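Local coordinates for uncharacterized protein (Mycobacterium avium subsp. paratuberculosis, PDB 4R9Z) that probably hydrolyses fatty acyl-CoA thioesters to free fatty acids and coenzyme A, using a double hot-dog fold, at residues L17-V20 against G21-R24; Q45-L48 against A49-T53; L194-Y197 against M198-V201. All coordinates share one frame; numbering follows the deposited sequence.

How the contacts relate
Along the chain the contacts come in series, from a surface hairpin through two helices to the middle of the molecule. Contact 1 is the turn between strands 18-19 and 24-27, contact 2 the last turns of helix 39-52, and contact 3 the end of helix 188-201. The centres of contacts 1 and 2 lie about 10 Å apart, and the two touch, chiefly through Arg52 NH1 and Leu17 O. Contacts 2 and 3 are about 15 Å apart between centres and belong to different hot-dog domains; their helices nevertheless pack together where Leu48 meets Ser193. Contacts 1 and 3, about 23 Å apart between centres, mark the edge and middle of this double hot-dog fold.

Contact 1: residues L17-V20 against G21-R24; sequences LERV and GQWR
Arg19 reaches across to the turn of a small beta-hairpin and holds it with the edge of its guanidinium group. CG stands opposite the main-chain nitrogen across the CA-CB bond (chi1 -174°) and the chain bends at chi3, which brings NH1 to the carbonyl oxygens of Gly21 and Gln22. NH1 donates to Gly21 O at 3.1 Å, fairly straight, in the carbonyl plane and on a lone pair. A second, weak bond runs from the same NH1 to Gln22 O at 3.0 Å, its N-H pointing well off the oxygen. Both acceptors lie at the edge of the guanidinium group, near its plane, while CG and CD of Arg19 lie beside Gly21 O; NH2 has a weak bond to Arg52 O.

Next to this grip the backbone closes the hairpin: Val20 N donates to Arg24 O at 2.9 Å, the donor standing above the carbonyl plane, and Gly21 N adds a weak bond to the same oxygen. This backbone closure, with Arg19 beside it, is the compact part of the contact. The solvent side is looser. There Val20 CG2 rests alongside Arg24 CB at 3.7 Å, and beyond it the extended arginine chain leads away, with a long, weak ion pair to Glu79. Gln22, too, is exposed.

The hairpin pairs strand 18-19 with strand 24-27 at the margin of the sheet, where Glu18 and Val26 share backbone hydrogen bonds. Leu17 plugs toward helix 39-52, against Gln45, Leu48 and Ala49, and Trp23 lies on strand 76-85 at Val80 and Asp82.

Contact 2: residues Q45-L48 against A49-T53; sequences QALL and AASRT
Ala49, Ala50, Ser51 and Arg52 donate their backbone N-H groups to the carbonyls of Gln45, Ala46, Leu47 and Leu48 in turn, the regular i to i+4 pattern of an alpha-helix, with the Ala50 N to Ala46 O bond at 3.1 Å nearly straight. On this frame Ser51 adds a side-chain bond. Its hydroxyl sits anti to its own carbonyl carbon (chi1 -55°), which points OG back along the helix to Leu47 O at 2.6 Å. Since Ser51 N bonds to that oxygen at 2.9 Å, two donors grip Leu47 O, one from each face of its carbonyl plane, and a buried hydroxyl is satisfied within the helix. The isobutyl branch of Leu47 lies alongside, CG being 4.1 Å from Ser51 OG.

At the next residue, Arg52 lays CG against Leu48 O at 3.3 Å, then bends at chi3 to send NH1 to Leu17 O. At the helix end Thr53 OG1 donates to Ala50 O at 2.7 Å, beside the bond from Thr53 N, and is also hydrogen-bonded to Arg92 NE. Ala46, Ala49 and Ala50 pack on strands 76-85 and 101-111, while Leu47 and Leu48 turn to helix 188-201. A long buried helix wrapped by an antiparallel sheet is the hallmark of the hot-dog fold, here in its N-terminal copy.

Contact 3: residues L194-Y197 against M198-V201; sequences LVAY and MSAV
Tyr197 meets Val201 one helical turn further on, the two side chains crossing obliquely. CG of the tyrosine stands anti to its backbone N (chi1 -162°), which sends the ring outward, leaning slightly toward the C-terminal end, with CE1 4.2 Å from Val201 CG1. That methyl approaches the ring at its edge, near the ring plane, and also lies 3.5 Å from Tyr197 O. The same oxygen takes weak bonds from the N-H groups of Ala200 and Val201. The phenol reaches beyond the helix: Tyr197 OH is hydrogen-bonded to His41 ND1, and the ring meets Trp158 edge-to-face.

Met198 gives its backbone N to Leu194 O at 3.0 Å. CB lies 3.6 Å from Leu194 O and CG 3.9 Å from Val195 O. Beyond them the side chain is folded instead of stretched, bending at chi2 and chi3, and it also touches Trp158 and Met256. Helix 188-201 is the central helix of the second hot-dog domain, the one enclosed by the sheet that carries strands 249-258 and 263-272, and these residues form its largely buried C-terminal turns.

Ser199 bonds twice within the helix. Its N meets Val195 O at 2.8 Å, nearly along the C=O axis. Its hydroxyl, set between the backbone N and carbonyl carbon (chi1 73°), turns back to Ala196 O at 2.7 Å, a strongly bent approach of 110° at the oxygen. Ala200 N reaches that oxygen from the same face, giving it two donors, while His222 NE2 is a further hydrogen-bond partner of Ser199 OG.

Contact 1: residues L17-V20 against G21-R24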
loop_
_atom_site.group_PDB
_atom_site.type_symbol
_atom_site.label_atom_id
_atom_site.label_comp_id
_atom_site.label_asym_id
_atom_site.label_seq_id
_atom_site.Cartn_x
_atom_site.Cartn_y
_atom_site.Cartn_z
ATOM N N LEU B 17 -3.749 -23.359 7.500
ATOM C CA LEU B 17 -4.151 -23.732 6.156
ATOM C C LEU B 17 -3.763 -25.160 5.850
ATOM O O LEU B 17 -2.773 -25.665 6.376
ATOM C CB LEU B 17 -3.503 -22.801 5.136
ATOM C CG LEU B 17 -3.633 -21.312 5.431
ATOM C CD1 LEU B 17 -2.887 -20.506 4.384
ATOM C CD2 LEU B 17 -5.095 -20.920 5.484
ATOM N N GLU B 18 -4.541 -25.809 4.991
ATOM C CA GLU B 18 -4.171 -27.120 4.482
ATOM C C GLU B 18 -3.362 -26.960 3.208
ATOM O O GLU B 18 -3.830 -26.367 2.237
ATOM C CB GLU B 18 -5.401 -27.984 4.212
ATOM C CG GLU B 18 -5.071 -29.456 4.002
ATOM C CD GLU B 18 -6.156 -30.195 3.245
ATOM O OE1 GLU B 18 -7.186 -29.566 2.913
ATOM O OE2 GLU B 18 -5.982 -31.405 2.986
ATOM N N ARG B 19 -2.144 -27.481 3.213
ATOM C CA ARG B 19 -1.334 -27.468 2.014
ATOM C C ARG B 19 -1.782 -28.580 1.067
ATOM O O ARG B 19 -1.890 -29.738 1.467
ATOM C CB ARG B 19 0.142 -27.624 2.358
ATOM C CG ARG B 19 1.025 -27.477 1.151
ATOM C CD ARG B 19 2.459 -27.832 1.444
ATOM N NE ARG B 19 3.181 -26.798 2.178
ATOM C CZ ARG B 19 3.917 -25.854 1.601
ATOM N NH1 ARG B 19 4.009 -25.802 0.278
ATOM N NH2 ARG B 19 4.553 -24.958 2.344
ATOM N N VAL B 20 -2.060 -28.222 -0.183
ATOM C CA VAL B 20 -2.442 -29.201 -1.194
ATOM C C VAL B 20 -1.452 -29.205 -2.353
ATOM O O VAL B 20 -1.678 -29.853 -3.371
ATOM C CB VAL B 20 -3.863 -28.938 -1.743
ATOM C CG1 VAL B 20 -4.891 -29.105 -0.641
ATOM C CG2 VAL B 20 -3.956 -27.553 -2.354
ATOM N N GLY B 21 -0.354 -28.475 -2.201
ATOM C CA GLY B 21 0.672 -28.452 -3.226
ATOM C C GLY B 21 1.904 -27.683 -2.804
ATOM O O GLY B 21 1.988 -27.198 -1.683
ATOM N N GLN B 22 2.884 -27.600 -3.690
ATOM C CA GLN B 22 4.078 -26.829 -3.394
ATOM C C GLN B 22 3.731 -25.346 -3.261
ATOM O O GLN B 22 4.342 -24.621 -2.475
ATOM C CB GLN B 22 5.140 -27.053 -4.475
ATOM C CG GLN B 22 6.430 -26.273 -4.268
ATOM C CD GLN B 22 7.237 -26.756 -3.076
ATOM O OE1 GLN B 22 6.825 -27.666 -2.358
ATOM N NE2 GLN B 22 8.396 -26.139 -2.858
ATOM N N TRP B 23 2.725 -24.904 -4.008
ATOM C CA TRP B 23 2.343 -23.501 -3.999
ATOM C C TRP B 23 0.844 -23.316 -3.790
ATOM O O TRP B 23 0.272 -22.308 -4.210
ATOM C CB TRP B 23 2.762 -22.829 -5.305
ATOM C CG TRP B 23 4.219 -22.912 -5.594
ATOM C CD1 TRP B 23 4.839 -23.805 -6.407
ATOM C CD2 TRP B 23 5.246 -22.069 -5.064
ATOM N NE1 TRP B 23 6.190 -23.572 -6.424
ATOM C CE2 TRP B 23 6.468 -22.511 -5.603
ATOM C CE3 TRP B 23 5.252 -20.981 -4.182
ATOM C CZ2 TRP B 23 7.685 -21.909 -5.295
ATOM C CZ3 TRP B 23 6.463 -20.380 -3.878
ATOM C CH2 TRP B 23 7.662 -20.847 -4.433
ATOM N N ARG B 24 0.204 -24.268 -3.121
ATOM C CA ARG B 24 -1.247 -24.248 -3.057
ATOM C C ARG B 24 -1.757 -24.682 -1.698
ATOM O O ARG B 24 -1.254 -25.633 -1.102
ATOM C CB ARG B 24 -1.840 -25.126 -4.159
ATOM C CG ARG B 24 -1.702 -24.512 -5.544
ATOM C CD ARG B 24 -2.513 -25.241 -6.582
ATOM N NE ARG B 24 -2.131 -24.828 -7.929
ATOM C CZ ARG B 24 -2.727 -23.861 -8.618
ATOM N NH1 ARG B 24 -3.746 -23.196 -8.091
ATOM N NH2 ARG B 24 -2.303 -23.563 -9.838
#

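Contact 2: residues Q45-L48 against A49-T53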
loop_
_atom_site.group_PDB
_atom_site.type_symbol
_atom_site.label_atom_id
_atom_site.label_comp_id
_atom_site.label_asym_id
_atom_site.label_seq_id
_atom_site.Cartn_x
_atom_site.Cartn_y
_atom_site.Cartn_z
ATOM N N GLN B 45 -5.062 -15.186 5.936
ATOM C CA GLN B 45 -4.821 -16.522 5.411
ATOM C C GLN B 45 -3.849 -16.476 4.237
ATOM O O GLN B 45 -2.924 -17.284 4.148
ATOM C CB GLN B 45 -6.137 -17.180 4.989
ATOM C CG GLN B 45 -6.962 -17.723 6.145
ATOM C CD GLN B 45 -8.222 -18.432 5.687
ATOM O OE1 GLN B 45 -8.818 -18.076 4.666
ATOM N NE2 GLN B 45 -8.641 -19.436 6.446
ATOM N N ALA B 46 -4.065 -15.520 3.340
ATOM C CA ALA B 46 -3.218 -15.361 2.166
ATOM C C ALA B 46 -1.785 -15.018 2.564
ATOM O O ALA B 46 -0.833 -15.431 1.903
ATOM C CB ALA B 46 -3.784 -14.298 1.252
ATOM N N LEU B 47 -1.637 -14.272 3.654
ATOM C CA LEU B 47 -0.323 -13.898 4.146
ATOM C C LEU B 47 0.395 -15.109 4.707
ATOM O O LEU B 47 1.602 -15.257 4.540
ATOM C CB LEU B 47 -0.424 -12.815 5.217
ATOM C CG LEU B 47 0.936 -12.392 5.785
ATOM C CD1 LEU B 47 1.824 -11.778 4.706
ATOM C CD2 LEU B 47 0.782 -11.453 6.985
ATOM N N LEU B 48 -0.356 -15.981 5.369
ATOM C CA LEU B 48 0.216 -17.217 5.884
ATOM C C LEU B 48 0.618 -18.127 4.735
ATOM O O LEU B 48 1.643 -18.807 4.797
ATOM C CB LEU B 48 -0.768 -17.931 6.813
ATOM C CG LEU B 48 -0.893 -17.267 8.183
ATOM C CD1 LEU B 48 -2.089 -17.800 8.955
ATOM C CD2 LEU B 48 0.395 -17.460 8.961
ATOM N N ALA B 49 -0.192 -18.123 3.684
ATOM C CA ALA B 49 0.109 -18.907 2.503
ATOM C C ALA B 49 1.474 -18.519 1.959
ATOM O O ALA B 49 2.361 -19.358 1.836
ATOM C CB ALA B 49 -0.958 -18.706 1.452
ATOM N N ALA B 50 1.654 -17.228 1.708
ATOM C CA ALA B 50 2.917 -16.708 1.213
ATOM C C ALA B 50 4.065 -17.027 2.167
ATOM O O ALA B 50 5.123 -17.489 1.744
ATOM C CB ALA B 50 2.815 -15.205 0.991
ATOM N N SER B 51 3.840 -16.781 3.452
ATOM C CA SER B 51 4.865 -16.968 4.474
ATOM C C SER B 51 5.390 -18.399 4.535
ATOM O O SER B 51 6.581 -18.613 4.740
ATOM C CB SER B 51 4.319 -16.565 5.841
ATOM O OG SER B 51 3.816 -15.244 5.814
ATOM N N ARG B 52 4.495 -19.370 4.381
ATOM C CA ARG B 52 4.870 -20.783 4.410
ATOM C C ARG B 52 5.675 -21.229 3.188
ATOM O O ARG B 52 6.303 -22.285 3.215
ATOM C CB ARG B 52 3.619 -21.655 4.551
ATOM C CG ARG B 52 2.983 -21.553 5.927
ATOM C CD ARG B 52 1.661 -22.295 6.020
ATOM N NE ARG B 52 1.813 -23.736 5.858
ATOM C CZ ARG B 52 0.809 -24.600 5.963
ATOM N NH1 ARG B 52 -0.414 -24.168 6.231
ATOM N NH2 ARG B 52 1.030 -25.893 5.799
ATOM N N THR B 53 5.651 -20.428 2.125
ATOM C CA THR B 53 6.476 -20.690 0.945
ATOM C C THR B 53 7.769 -19.888 1.000
ATOM O O THR B 53 8.556 -19.915 0.059
ATOM C CB THR B 53 5.758 -20.348 -0.373
ATOM O OG1 THR B 53 5.653 -18.924 -0.525
ATOM C CG2 THR B 53 4.386 -21.014 -0.439
#

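Contact 3: residues L194-Y197 against M198-V201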
loop_
_atom_site.group_PDB
_atom_site.type_symbol
_atom_site.label_atom_id
_atom_site.label_comp_id
_atom_site.label_asym_id
_atom_site.label_seq_id
_atom_site.Cartn_x
_atom_site.Cartn_y
_atom_site.Cartn_z
ATOM N N LEU B 194 -2.002 -12.157 12.387
ATOM C CA LEU B 194 -3.066 -11.790 13.311
ATOM C C LEU B 194 -3.111 -10.283 13.480
ATOM O O LEU B 194 -4.182 -9.692 13.611
ATOM C CB LEU B 194 -2.871 -12.461 14.666
ATOM C CG LEU B 194 -3.229 -13.942 14.727
ATOM C CD1 LEU B 194 -2.677 -14.557 16.001
ATOM C CD2 LEU B 194 -4.737 -14.109 14.652
ATOM N N VAL B 195 -1.936 -9.667 13.477
ATOM C CA VAL B 195 -1.843 -8.221 13.447
ATOM C C VAL B 195 -2.541 -7.689 12.198
ATOM O O VAL B 195 -3.417 -6.832 12.287
ATOM C CB VAL B 195 -0.392 -7.750 13.468
ATOM C CG1 VAL B 195 -0.313 -6.287 13.072
ATOM C CG2 VAL B 195 0.195 -7.966 14.846
ATOM N N ALA B 196 -2.157 -8.213 11.040
ATOM C CA ALA B 196 -2.794 -7.832 9.785
ATOM C C ALA B 196 -4.296 -8.098 9.821
ATOM O O ALA B 196 -5.087 -7.263 9.388
ATOM C CB ALA B 196 -2.152 -8.568 8.620
ATOM N N TYR B 197 -4.672 -9.267 10.335
ATOM C CA TYR B 197 -6.075 -9.665 10.489
ATOM C C TYR B 197 -6.884 -8.582 11.206
ATOM O O TYR B 197 -7.907 -8.121 10.704
ATOM C CB TYR B 197 -6.156 -10.989 11.260
ATOM C CG TYR B 197 -7.454 -11.766 11.143
ATOM C CD1 TYR B 197 -8.686 -11.123 11.115
ATOM C CD2 TYR B 197 -7.441 -13.156 11.076
ATOM C CE1 TYR B 197 -9.866 -11.838 11.016
ATOM C CE2 TYR B 197 -8.617 -13.881 10.978
ATOM C CZ TYR B 197 -9.826 -13.217 10.950
ATOM O OH TYR B 197 -10.997 -13.934 10.849
ATOM N N MET B 198 -6.424 -8.199 12.392
ATOM C CA MET B 198 -7.132 -7.236 13.225
ATOM C C MET B 198 -7.015 -5.811 12.670
ATOM O O MET B 198 -7.963 -5.031 12.755
ATOM C CB MET B 198 -6.614 -7.314 14.668
ATOM C CG MET B 198 -5.881 -6.085 15.178
ATOM S SD MET B 198 -6.998 -4.824 15.812
ATOM C CE MET B 198 -8.253 -5.862 16.546
ATOM N N SER B 199 -5.863 -5.486 12.090
ATOM C CA SER B 199 -5.627 -4.162 11.515
ATOM C C SER B 199 -6.634 -3.828 10.423
ATOM O O SER B 199 -6.938 -2.661 10.184
ATOM C CB SER B 199 -4.211 -4.069 10.947
ATOM O OG SER B 199 -4.102 -4.825 9.752
ATOM N N ALA B 200 -7.123 -4.854 9.744
ATOM C CA ALA B 200 -8.073 -4.669 8.662
ATOM C C ALA B 200 -9.519 -4.538 9.142
ATOM O O ALA B 200 -10.234 -3.631 8.715
ATOM C CB ALA B 200 -7.952 -5.815 7.663
ATOM N N VAL B 201 -9.949 -5.447 10.013
ATOM C CA VAL B 201 -11.360 -5.525 10.402
ATOM C C VAL B 201 -11.842 -4.380 11.297
ATOM O O VAL B 201 -13.041 -4.121 11.373
ATOM C CB VAL B 201 -11.672 -6.853 11.131
ATOM C CG1 VAL B 201 -11.379 -8.038 10.228
ATOM C CG2 VAL B 201 -10.879 -6.956 12.425
#